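Local coordinates for secreted effector protein SopD (Salmonella typhimurium, PDB 5CPC) that acts in host cells as a type III secreted virulence effector that contributes to replication in macrophages and works with SopB in membrane fission and macropinosome formation during invasion, at residues D126-I130 against Y252-S258; V153-K157 against E175-N179; P199-W203 against G306-S311; M190-E194 against F229-Q235; M214-I218 against F287-L292. One frame throughout, in Å; residues are numbered along the deposited sequence.

Contact 1: residues D126-I130 against Y252-S258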
# COMPACT_ATOMS: atom_id res chain seq x y z
N ASP A 126 2.44 -12.48 -8.81
CA ASP A 126 2.70 -11.73 -10.04
C ASP A 126 2.39 -10.25 -9.87
O ASP A 126 3.19 -9.43 -10.29
CB ASP A 126 1.95 -12.32 -11.26
CG ASP A 126 2.45 -13.73 -11.64
OD1 ASP A 126 3.53 -14.13 -11.16
OD2 ASP A 126 1.75 -14.44 -12.42
N ILE A 127 1.28 -9.90 -9.21
CA ILE A 127 0.96 -8.50 -8.87
C ILE A 127 2.06 -7.87 -8.04
O ILE A 127 2.42 -6.72 -8.25
CB ILE A 127 -0.33 -8.36 -8.04
CG1 ILE A 127 -1.55 -8.28 -8.93
CG2 ILE A 127 -0.30 -7.07 -7.18
CD1 ILE A 127 -2.83 -8.63 -8.24
N LEU A 128 2.58 -8.61 -7.06
CA LEU A 128 3.63 -8.11 -6.19
C LEU A 128 5.04 -8.14 -6.80
O LEU A 128 5.99 -7.62 -6.19
CB LEU A 128 3.65 -8.86 -4.83
CG LEU A 128 2.43 -8.64 -3.91
CD1 LEU A 128 2.61 -9.39 -2.61
CD2 LEU A 128 2.16 -7.14 -3.68
N ASN A 129 5.19 -8.79 -7.95
CA ASN A 129 6.51 -9.01 -8.56
C ASN A 129 7.40 -9.73 -7.60
O ASN A 129 8.57 -9.36 -7.40
CB ASN A 129 7.18 -7.70 -9.03
CG ASN A 129 8.34 -7.95 -10.00
OD1 ASN A 129 8.28 -8.82 -10.87
ND2 ASN A 129 9.42 -7.19 -9.85
N ILE A 130 6.86 -10.77 -6.99
CA ILE A 130 7.66 -11.56 -6.08
C ILE A 130 8.02 -12.96 -6.56
O ILE A 130 7.31 -13.61 -7.33
CB ILE A 130 7.10 -11.54 -4.63
CG1 ILE A 130 5.68 -12.13 -4.54
CG2 ILE A 130 7.13 -10.09 -4.09
CD1 ILE A 130 5.34 -12.80 -3.13
N TYR A 252 4.82 -3.64 2.10
CA TYR A 252 5.71 -3.93 0.99
C TYR A 252 5.31 -3.11 -0.21
O TYR A 252 6.16 -2.48 -0.86
CB TYR A 252 5.64 -5.42 0.58
CG TYR A 252 6.15 -5.68 -0.82
CD1 TYR A 252 7.52 -5.66 -1.10
CD2 TYR A 252 5.26 -5.88 -1.89
CE1 TYR A 252 8.01 -5.85 -2.39
CE2 TYR A 252 5.75 -6.07 -3.21
CZ TYR A 252 7.14 -6.04 -3.43
OH TYR A 252 7.65 -6.24 -4.69
N LEU A 253 4.02 -3.16 -0.52
CA LEU A 253 3.54 -2.49 -1.71
C LEU A 253 3.66 -0.96 -1.62
O LEU A 253 3.97 -0.31 -2.65
CB LEU A 253 2.13 -2.96 -2.08
CG LEU A 253 1.51 -2.66 -3.43
CD1 LEU A 253 2.15 -3.45 -4.58
CD2 LEU A 253 0.07 -2.98 -3.31
N LEU A 254 3.44 -0.40 -0.42
CA LEU A 254 3.68 1.05 -0.20
C LEU A 254 5.12 1.45 -0.30
O LEU A 254 5.40 2.44 -0.93
CB LEU A 254 3.15 1.54 1.14
CG LEU A 254 1.63 1.53 1.21
CD1 LEU A 254 1.17 1.67 2.69
CD2 LEU A 254 1.06 2.69 0.29
N HIS A 255 6.04 0.73 0.34
CA HIS A 255 7.40 1.28 0.58
C HIS A 255 8.54 0.52 -0.01
O HIS A 255 9.64 1.04 -0.10
CB HIS A 255 7.68 1.47 2.11
CG HIS A 255 6.64 2.29 2.81
ND1 HIS A 255 6.55 3.65 2.67
CD2 HIS A 255 5.66 1.93 3.68
CE1 HIS A 255 5.53 4.10 3.40
NE2 HIS A 255 4.98 3.07 4.02
N SER A 256 8.32 -0.73 -0.38
CA SER A 256 9.40 -1.56 -0.94
C SER A 256 9.24 -2.08 -2.40
O SER A 256 10.22 -2.51 -3.03
CB SER A 256 9.73 -2.69 0.02
OG SER A 256 10.16 -2.07 1.20
N TYR A 257 8.03 -2.01 -2.92
CA TYR A 257 7.71 -2.59 -4.22
C TYR A 257 8.57 -2.00 -5.33
O TYR A 257 8.62 -0.79 -5.46
CB TYR A 257 6.23 -2.29 -4.51
CG TYR A 257 5.77 -2.50 -5.94
CD1 TYR A 257 5.55 -3.79 -6.45
CD2 TYR A 257 5.52 -1.41 -6.77
CE1 TYR A 257 5.12 -3.99 -7.75
CE2 TYR A 257 5.12 -1.59 -8.10
CZ TYR A 257 4.91 -2.88 -8.57
OH TYR A 257 4.46 -3.05 -9.83
N SER A 258 9.24 -2.85 -6.11
CA SER A 258 9.78 -2.45 -7.42
C SER A 258 9.11 -3.21 -8.57
O SER A 258 9.08 -4.46 -8.56
CB SER A 258 11.28 -2.69 -7.50
OG SER A 258 11.66 -3.08 -8.82
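Tyr252 reaches across to Leu128 with the full length of its side chain. CG stands anti to the backbone N (chi1 160°), which carries the ring from CB toward the end of helix 124-127. Along the ring, CD2 lies 3.8 Å from the methyl Leu128 CD2, CE2 rests against the same methyl, and CZ has Ile130 CG2 at 4.1 Å. At the tip, Tyr252 OH donates to Leu128 O at 2.6 Å, almost head-on to the carbonyl (C=O...O angle 169°). Tyrosine suits the place because its CD2 and CE2 carbons pack on the leucine methyl while the hydroxyl serves a buried carbonyl. Leu128 CD2 also touches Leu253 CD1 at 3.8 Å, and Leu128 O lies at the edge of the Tyr257 ring. A second link comes from Asn129, whose ND2 donates to Ser258 O at 3.0 Å, with the acceptor somewhat tilted from the amide plane. Its OD1 bonds to Asn74, so the amide is held at both ends; Asn267 separately donates to two backbone oxygens, Asn129 O and Ser258 O. Asn129 has positive phi, as befits the residue that closes a Schellman motif, here at the C-terminal end of the short helix 124-127.

Contact 2: residues V153-K157 against E175-N179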
# COMPACT_ATOMS: atom_id res chain seq x y z
N VAL A 153 -4.08 2.68 -7.45
CA VAL A 153 -3.44 3.96 -7.52
C VAL A 153 -2.13 3.79 -8.24
O VAL A 153 -1.81 4.56 -9.17
CB VAL A 153 -3.32 4.63 -6.10
CG1 VAL A 153 -2.30 5.79 -6.10
CG2 VAL A 153 -4.65 5.16 -5.72
N ILE A 154 -1.40 2.73 -7.89
CA ILE A 154 -0.11 2.44 -8.48
C ILE A 154 -0.27 2.19 -9.99
O ILE A 154 0.58 2.62 -10.83
CB ILE A 154 0.51 1.18 -7.91
CG1 ILE A 154 0.98 1.39 -6.47
CG2 ILE A 154 1.75 0.82 -8.70
CD1 ILE A 154 1.59 0.12 -5.79
N GLY A 155 -1.34 1.45 -10.31
CA GLY A 155 -1.65 1.07 -11.67
C GLY A 155 -1.98 2.32 -12.45
O GLY A 155 -1.44 2.52 -13.51
N SER A 156 -2.80 3.17 -11.88
CA SER A 156 -3.12 4.40 -12.54
C SER A 156 -1.95 5.39 -12.74
O SER A 156 -1.96 6.14 -13.71
CB SER A 156 -4.24 5.06 -11.81
OG SER A 156 -4.40 6.41 -12.20
N LYS A 157 -0.93 5.36 -11.86
CA LYS A 157 0.20 6.28 -12.03
C LYS A 157 1.09 5.74 -13.11
O LYS A 157 1.62 6.51 -13.91
CB LYS A 157 1.01 6.48 -10.75
CG LYS A 157 0.19 7.09 -9.63
CD LYS A 157 -0.23 8.50 -9.95
CE LYS A 157 -0.92 9.06 -8.73
NZ LYS A 157 -1.17 10.51 -8.83
N GLU A 175 4.38 9.63 -5.36
CA GLU A 175 3.07 9.96 -5.89
C GLU A 175 2.07 9.02 -5.35
O GLU A 175 0.89 9.37 -5.15
CB GLU A 175 3.04 9.92 -7.44
CG GLU A 175 3.70 11.16 -8.07
CD GLU A 175 3.04 12.44 -7.60
OE1 GLU A 175 1.87 12.69 -7.89
OE2 GLU A 175 3.72 13.22 -6.93
N VAL A 176 2.49 7.79 -5.16
CA VAL A 176 1.55 6.81 -4.57
C VAL A 176 1.40 7.14 -3.07
O VAL A 176 0.29 7.37 -2.59
CB VAL A 176 2.08 5.39 -4.76
CG1 VAL A 176 1.15 4.36 -4.03
CG2 VAL A 176 2.27 5.08 -6.27
N THR A 177 2.54 7.15 -2.34
CA THR A 177 2.52 7.33 -0.85
C THR A 177 1.96 8.71 -0.45
O THR A 177 1.20 8.84 0.53
CB THR A 177 3.88 6.94 -0.12
OG1 THR A 177 4.97 7.78 -0.56
CG2 THR A 177 4.25 5.49 -0.35
N GLY A 178 2.21 9.71 -1.30
CA GLY A 178 1.67 11.07 -1.10
C GLY A 178 0.20 11.25 -1.42
O GLY A 178 -0.40 12.26 -1.06
N ASN A 179 -0.38 10.27 -2.12
CA ASN A 179 -1.76 10.33 -2.59
C ASN A 179 -2.86 10.44 -1.52
O ASN A 179 -3.05 9.54 -0.70
CB ASN A 179 -2.03 9.12 -3.49
CG ASN A 179 -3.37 9.17 -4.14
OD1 ASN A 179 -3.50 9.67 -5.28
ND2 ASN A 179 -4.37 8.68 -3.47
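Ile154 and Val176 form the close part of this contact, where their backbones come nearest, with CA atoms 6.1 Å apart. Ile154 CG1 lies 3.8 Å from Val176 CG1 and 3.9 Å from Val176 CG2, nestling against both branches of the valine. Branched apolar residues fit here because their short chains let the helices approach closely without needing polar partners; Ile154 also touches Ile78 of helix 76-90. Val153 adds a looser apolar touch, its CG1 4.3 Å from Val176 CG1, and lies beside the side chain of Asn179. The two segments belong to helices 141-160 and 169-177, two roughly antiparallel helices linked through the short helix 163-167. Asn179 occupies the N-cap position of the next helix, 180-190. Toward the partly exposed side the packing gives way to charge. Lys157 bends at chi2 (-66°), which brings its chain along Val176, with CG 4.4 Å from Val176 CG2, before turning its end to Glu175. There NZ stands 3.9 Å from Glu175 OE1, a long salt bridge in which the two side chains cross at about a right angle. Leu164 touches both Lys157 and Glu175.

Contact 3: residues P199-W203 against G306-S311; sequences PLVEW and GKDGCS
The carboxylate of Glu202 takes Asp308 N on the syn lone pair of OE1, the side of OE2, at 2.7 Å, while the indole of Trp203, whose CB lies 3.3 Å from Gly306 O, has its ring meeting His299 with the planes only about 15° apart. These groups flank a minimal parallel sheet, strands 201-202 and 305-306, followed directly by a type I' turn from Lys307 to Cys310. Two backbone bonds clasp Gly306 from the residues before and after Glu202, as in a parallel bridge: Gly306 N donates to Val201 O at 2.9 Å, and Trp203 N to Gly306 O at 2.8 Å. Glu202 sits between them, its chain bent at chi2 (65°), so that the carboxylate curls over the start of the turn. It thereby ties the strand to the turn, although Asp308 OD1 lies 4.6 Å from Glu202 OE1, a nearness of like charges that may be mildly unfavourable at this exposed site. The turn itself needs positive phi at Asp308 and Gly309, and glycine takes such a conformation readily. Gly306, lacking a side chain, leaves room for Leu200, which leans in with CG between the backbone N and carbonyl carbon (chi1 58°). Its branch then lies against the later part of the turn and the residue after it: Leu200 CD2 is 3.6 Å from Gly309 C and 3.9 Å from Ser311 CB.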
# COMPACT_ATOMS: atom_id res chain seq x y z
N PRO A 199 0.13 16.07 14.19
CA PRO A 199 1.47 16.56 14.49
C PRO A 199 2.17 15.67 15.53
O PRO A 199 1.54 15.24 16.53
CB PRO A 199 1.22 17.96 15.07
CG PRO A 199 -0.18 17.96 15.55
CD PRO A 199 -0.92 17.02 14.62
N LEU A 200 3.46 15.42 15.30
CA LEU A 200 4.24 14.51 16.14
C LEU A 200 4.22 14.90 17.61
O LEU A 200 4.19 16.07 17.95
CB LEU A 200 5.68 14.39 15.66
CG LEU A 200 6.51 15.68 15.59
CD1 LEU A 200 7.15 15.96 16.91
CD2 LEU A 200 7.58 15.53 14.56
N VAL A 201 4.19 13.89 18.47
CA VAL A 201 4.37 14.10 19.88
C VAL A 201 5.83 13.83 20.23
O VAL A 201 6.39 12.82 19.78
CB VAL A 201 3.47 13.19 20.71
CG1 VAL A 201 3.74 13.43 22.22
CG2 VAL A 201 1.98 13.48 20.33
N GLU A 202 6.41 14.72 21.04
CA GLU A 202 7.81 14.62 21.52
C GLU A 202 8.10 13.38 22.43
O GLU A 202 7.43 13.14 23.46
CB GLU A 202 8.27 15.97 22.16
CG GLU A 202 9.75 16.30 22.09
CD GLU A 202 10.32 16.52 20.65
OE1 GLU A 202 11.50 16.17 20.46
OE2 GLU A 202 9.68 17.08 19.73
N TRP A 203 9.04 12.56 21.95
CA TRP A 203 9.52 11.34 22.61
C TRP A 203 9.91 11.55 24.08
O TRP A 203 10.78 12.36 24.34
CB TRP A 203 10.79 10.93 21.89
CG TRP A 203 11.56 9.71 22.53
CD1 TRP A 203 12.90 9.66 22.81
CD2 TRP A 203 11.02 8.44 22.92
NE1 TRP A 203 13.23 8.43 23.33
CE2 TRP A 203 12.10 7.65 23.40
CE3 TRP A 203 9.73 7.87 22.90
CZ2 TRP A 203 11.93 6.35 23.87
CZ3 TRP A 203 9.55 6.58 23.37
CH2 TRP A 203 10.66 5.82 23.85
N GLY A 306 8.10 11.76 17.69
CA GLY A 306 9.26 12.31 17.03
C GLY A 306 10.25 12.77 18.08
O GLY A 306 9.96 12.78 19.30
N LYS A 307 11.43 13.18 17.61
CA LYS A 307 12.41 13.81 18.44
C LYS A 307 12.92 14.99 17.64
O LYS A 307 13.07 14.90 16.42
CB LYS A 307 13.56 12.85 18.82
CG LYS A 307 14.39 13.25 20.06
CD LYS A 307 15.64 12.34 20.29
CE LYS A 307 16.55 12.23 19.02
NZ LYS A 307 16.36 10.89 18.25
N ASP A 308 13.14 16.10 18.35
CA ASP A 308 13.63 17.37 17.79
C ASP A 308 12.93 17.77 16.49
O ASP A 308 13.57 18.25 15.58
CB ASP A 308 15.17 17.34 17.63
CG ASP A 308 15.92 17.13 18.97
OD1 ASP A 308 15.71 17.95 19.91
OD2 ASP A 308 16.72 16.16 19.08
N GLY A 309 11.61 17.52 16.42
CA GLY A 309 10.81 17.71 15.19
C GLY A 309 10.92 16.76 13.99
O GLY A 309 10.40 17.08 12.88
N CYS A 310 11.54 15.58 14.15
CA CYS A 310 11.81 14.69 12.96
C CYS A 310 11.23 13.28 12.77
O CYS A 310 11.95 12.35 12.30
CB CYS A 310 13.32 14.60 12.72
SG CYS A 310 14.01 16.20 12.29
N SER A 311 9.93 13.09 13.00
CA SER A 311 9.36 11.73 12.93
C SER A 311 9.28 11.02 11.57
O SER A 311 8.96 11.63 10.56
CB SER A 311 7.97 11.75 13.55
OG SER A 311 7.46 10.43 13.69

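Contact 4: residues M190-E194 against F229-Q235; sequences MRPAE and FCKIGYQ
Met190 and Tyr234 join the two backbones as helix 180-190 ends: Tyr234 N donates to Met190 O at 2.7 Å, and the chain then folds into a type I turn from Arg191 to Glu194. Gly233, with no side chain, lets Met190 O come within 3.2 Å of its CA. Arg191 has its chain extended from CG to NE, passing over one face of the Tyr234 ring. Arg191 CG lies 4.0 Å from the ring centroid, a CH-pi contact, and the guanidinium plane is 11° from that of the ring. Strand 232-237 pairs with 240-245 as an antiparallel beta hairpin, Gly233 and Gln235 bonding to that partner, while the opposite edge receives the helix end and the arginine. Side-on, Arg191 NE and NH2 both donate to Ile232 O, each at 2.9 Å, with the oxygen 2° out of the guanidinium plane, which fixes the group's rotation. NH1 forms a salt bridge with Glu194 OE2 at 3.0 Å and also reaches Asn313 O. Arginine suits the place because its several N-H groups serve a carbonyl and a carboxylate at once while its aliphatic part lies on the tyrosine, which offers both ring face and hydroxyl. Tyr234 OH donates to Glu194 OE1 at 2.7 Å, near the ring plane. Leu303 N donates to the same hydroxyl, and Ser302 OG bonds to Glu194 OE1. At the exposed end, Pro192 CG lies 3.6 Å from Gln235 CB.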
# COMPACT_ATOMS: atom_id res chain seq x y z
N MET A 190 -6.01 1.81 9.91
CA MET A 190 -5.06 1.46 11.03
C MET A 190 -5.09 2.34 12.23
O MET A 190 -4.83 1.86 13.31
CB MET A 190 -3.68 1.58 10.52
CG MET A 190 -3.66 0.85 9.30
SD MET A 190 -2.97 -0.71 9.46
CE MET A 190 -1.57 0.12 8.69
N ARG A 191 -5.33 3.65 12.04
CA ARG A 191 -5.38 4.60 13.16
C ARG A 191 -6.59 5.47 12.95
O ARG A 191 -6.44 6.64 12.60
CB ARG A 191 -4.08 5.46 13.19
CG ARG A 191 -2.75 4.62 13.24
CD ARG A 191 -1.56 5.55 13.30
NE ARG A 191 -0.33 4.77 13.46
CZ ARG A 191 0.87 5.31 13.33
NH1 ARG A 191 1.01 6.60 13.04
NH2 ARG A 191 1.93 4.55 13.51
N PRO A 192 -7.81 4.88 13.08
CA PRO A 192 -8.98 5.63 12.57
C PRO A 192 -9.11 6.99 13.28
O PRO A 192 -9.53 7.96 12.64
CB PRO A 192 -10.20 4.71 12.86
CG PRO A 192 -9.68 3.62 13.79
CD PRO A 192 -8.18 3.50 13.46
N ALA A 193 -8.69 7.08 14.54
CA ALA A 193 -8.88 8.33 15.23
C ALA A 193 -7.73 9.33 15.06
O ALA A 193 -7.78 10.43 15.60
CB ALA A 193 -9.31 8.14 16.74
N GLU A 194 -6.71 8.96 14.28
CA GLU A 194 -5.61 9.90 14.05
C GLU A 194 -5.66 10.44 12.60
O GLU A 194 -5.68 9.69 11.63
CB GLU A 194 -4.29 9.17 14.26
CG GLU A 194 -3.01 9.89 13.85
CD GLU A 194 -1.78 9.12 14.37
OE1 GLU A 194 -1.78 8.74 15.60
OE2 GLU A 194 -0.84 8.86 13.54
N PHE A 229 7.68 2.83 15.42
CA PHE A 229 6.23 2.66 15.42
C PHE A 229 5.55 2.85 14.05
O PHE A 229 4.31 2.79 13.98
CB PHE A 229 5.66 3.59 16.48
CG PHE A 229 6.38 3.44 17.80
CD1 PHE A 229 6.33 2.21 18.48
CD2 PHE A 229 7.22 4.41 18.26
CE1 PHE A 229 7.06 2.00 19.60
CE2 PHE A 229 7.93 4.25 19.41
CZ PHE A 229 7.85 3.04 20.12
N CYS A 230 6.34 3.06 12.98
CA CYS A 230 5.78 3.31 11.61
C CYS A 230 4.87 2.22 11.10
O CYS A 230 4.00 2.49 10.31
CB CYS A 230 6.86 3.66 10.57
SG CYS A 230 8.05 2.25 10.26
N LYS A 231 4.99 1.00 11.59
CA LYS A 231 4.06 -0.03 11.17
C LYS A 231 2.91 -0.33 12.11
O LYS A 231 2.16 -1.19 11.82
CB LYS A 231 4.82 -1.32 10.86
CG LYS A 231 5.73 -1.12 9.62
CD LYS A 231 6.41 -2.43 9.24
CE LYS A 231 7.79 -2.56 9.93
NZ LYS A 231 8.38 -3.94 9.86
N ILE A 232 2.77 0.39 13.24
CA ILE A 232 1.74 0.03 14.20
C ILE A 232 0.46 0.86 14.03
O ILE A 232 0.51 2.09 13.99
CB ILE A 232 2.27 0.16 15.69
CG1 ILE A 232 3.16 -1.03 15.98
CG2 ILE A 232 1.21 -0.03 16.73
CD1 ILE A 232 4.47 -0.73 15.62
N GLY A 233 -0.67 0.18 14.05
CA GLY A 233 -1.95 0.83 14.16
C GLY A 233 -2.61 0.67 15.52
O GLY A 233 -2.18 -0.14 16.33
N TYR A 234 -3.66 1.45 15.76
CA TYR A 234 -4.36 1.45 17.02
C TYR A 234 -5.76 2.07 16.87
O TYR A 234 -5.93 3.04 16.12
CB TYR A 234 -3.60 2.30 18.10
CG TYR A 234 -2.71 3.43 17.58
CD1 TYR A 234 -3.22 4.72 17.38
CD2 TYR A 234 -1.35 3.24 17.36
CE1 TYR A 234 -2.41 5.75 16.94
CE2 TYR A 234 -0.51 4.27 16.94
CZ TYR A 234 -1.05 5.52 16.75
OH TYR A 234 -0.27 6.57 16.34
N GLN A 235 -6.71 1.53 17.63
CA GLN A 235 -8.04 2.11 17.80
C GLN A 235 -8.55 1.77 19.18
O GLN A 235 -8.22 0.74 19.72
CB GLN A 235 -9.07 1.61 16.75
CG GLN A 235 -8.95 0.16 16.28
CD GLN A 235 -10.29 -0.43 15.69
OE1 GLN A 235 -11.22 0.32 15.32
NE2 GLN A 235 -10.39 -1.77 15.67

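Contact 5: residues M214-I218 against F287-L292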
# COMPACT_ATOMS: atom_id res chain seq x y z
N MET A 214 12.34 -6.04 23.98
CA MET A 214 11.06 -6.65 23.56
C MET A 214 10.52 -5.96 22.28
O MET A 214 9.97 -6.65 21.42
CB MET A 214 10.03 -6.55 24.70
CG MET A 214 8.72 -7.33 24.48
SD MET A 214 8.92 -9.02 23.86
CE MET A 214 9.23 -9.87 25.42
N LEU A 215 10.70 -4.63 22.15
CA LEU A 215 10.25 -3.90 20.95
C LEU A 215 11.11 -4.08 19.66
O LEU A 215 10.70 -3.67 18.57
CB LEU A 215 10.14 -2.39 21.21
CG LEU A 215 9.11 -1.86 22.18
CD1 LEU A 215 9.00 -0.30 22.16
CD2 LEU A 215 7.76 -2.48 21.96
N ALA A 216 12.31 -4.60 19.80
CA ALA A 216 13.28 -4.61 18.71
C ALA A 216 12.69 -5.26 17.43
O ALA A 216 12.86 -4.76 16.31
CB ALA A 216 14.57 -5.35 19.19
N CYS A 217 11.91 -6.32 17.62
CA CYS A 217 11.36 -7.07 16.57
C CYS A 217 10.32 -6.37 15.69
O CYS A 217 10.13 -6.80 14.56
CB CYS A 217 10.79 -8.35 17.16
SG CYS A 217 9.18 -8.17 17.96
N ILE A 218 9.66 -5.32 16.17
CA ILE A 218 8.67 -4.64 15.31
C ILE A 218 9.31 -3.67 14.34
O ILE A 218 8.58 -2.95 13.66
CB ILE A 218 7.56 -3.87 16.09
CG1 ILE A 218 8.19 -2.72 16.91
CG2 ILE A 218 6.78 -4.85 16.91
CD1 ILE A 218 7.19 -1.76 17.63
N PHE A 287 3.11 -9.26 25.18
CA PHE A 287 4.21 -8.53 25.90
C PHE A 287 4.35 -7.19 25.26
O PHE A 287 4.37 -6.14 25.94
CB PHE A 287 5.55 -9.30 25.85
CG PHE A 287 5.48 -10.64 26.57
CD1 PHE A 287 5.31 -10.70 27.95
CD2 PHE A 287 5.51 -11.84 25.86
CE1 PHE A 287 5.16 -11.95 28.60
CE2 PHE A 287 5.35 -13.11 26.50
CZ PHE A 287 5.18 -13.17 27.85
N ILE A 288 4.39 -7.20 23.92
CA ILE A 288 4.55 -5.96 23.13
C ILE A 288 3.39 -4.98 23.33
O ILE A 288 3.59 -3.77 23.54
CB ILE A 288 4.83 -6.30 21.65
CG1 ILE A 288 6.23 -6.90 21.60
CG2 ILE A 288 4.81 -5.05 20.81
CD1 ILE A 288 6.66 -7.40 20.27
N ASP A 289 2.17 -5.49 23.37
CA ASP A 289 1.01 -4.54 23.53
C ASP A 289 1.02 -3.83 24.86
O ASP A 289 0.74 -2.62 24.94
CB ASP A 289 -0.34 -5.30 23.24
CG ASP A 289 -0.51 -5.59 21.72
OD1 ASP A 289 0.37 -5.21 20.92
OD2 ASP A 289 -1.53 -6.20 21.31
N VAL A 290 1.42 -4.54 25.92
CA VAL A 290 1.56 -3.88 27.23
C VAL A 290 2.44 -2.67 27.08
O VAL A 290 2.15 -1.59 27.59
CB VAL A 290 2.17 -4.89 28.32
CG1 VAL A 290 2.49 -4.20 29.62
CG2 VAL A 290 1.22 -5.98 28.60
N ILE A 291 3.55 -2.82 26.39
CA ILE A 291 4.49 -1.72 26.24
C ILE A 291 4.01 -0.60 25.28
O ILE A 291 4.18 0.58 25.53
CB ILE A 291 5.87 -2.28 25.66
CG1 ILE A 291 6.48 -3.33 26.61
CG2 ILE A 291 6.83 -1.12 25.46
CD1 ILE A 291 7.56 -4.22 25.98
N LEU A 292 3.44 -0.98 24.16
CA LEU A 292 2.77 -0.03 23.26
C LEU A 292 1.75 0.77 24.01
O LEU A 292 1.68 2.00 23.88
CB LEU A 292 2.09 -0.82 22.07
CG LEU A 292 3.11 -1.52 21.16
CD1 LEU A 292 2.43 -2.28 20.04
CD2 LEU A 292 4.18 -0.57 20.57
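Met214 opens the first segment by spreading over one turn of the opposing helix. With CG anti to its own backbone N (chi1 -171°), the chain heads across and then bends at chi2 and chi3, so that its atoms meet three residues in succession. CB lies 3.6 Å from Ile291 CD1, CG is 3.8 Å from Ile288 CG1, and CE reaches Phe287 CB at 3.7 Å. Unbranched and flexible, methionine can follow such an uneven surface. Leu215 comes next, buried, its CD2 set 3.9 Å from Ile291 CG2 and 4.1 Å from Ile288 CG2; the side chains of Leu215 and Ile291 lie alongside each other, pointing opposite ways, and Leu215 also touches Leu207 and Phe223. Cys217 offers its sulfur, SG standing 3.5 Å from Ile288 CD1, a compact apolar touch that suits a small residue beside a long isoleucine arm. Ile218 follows, its CG2 4.2 Å from Ile288 CD1, while its own CD1 approaches Leu292. Ile288 CD1 thus meets Cys217 SG, Ile218 CG2 and the carbonyl oxygen of Met214. The contact joins the last part of helix 209-215 and the 3-10 segment that follows to helix 285-298. With no hydrogen bond or salt bridge across it, the fit relies on shape and on the burial of aliphatic and sulfur groups, so burial of apolar surface probably supplies most of its stability.

How the contacts relate
The contacts fall into two groups. Contacts 1 and 2 touch directly, Leu253 CG packing on Ile154 CD1 at 3.6 Å, so the two contacts pack side by side through these side chains. Contacts 4 and 5 likewise meet, with Ile232 CD1 3.5 Å from Ile218 CD1 and Phe229 CE1 touching Leu215 CD1 and Leu292 CD2. Contact 3 lies at the surface, its nearest atoms about 5 Å from contact 4; Asn313 bonds to both Ser311 and Arg191. Between the groups, contacts 1 and 4 have nearest atoms about 6 Å apart, whereas those of contacts 2 and 5 are about 17 Å apart. The C-terminal tail spans the divide: Leu315 bonds His255 and touches Arg191, and Thr317 bonds Thr177.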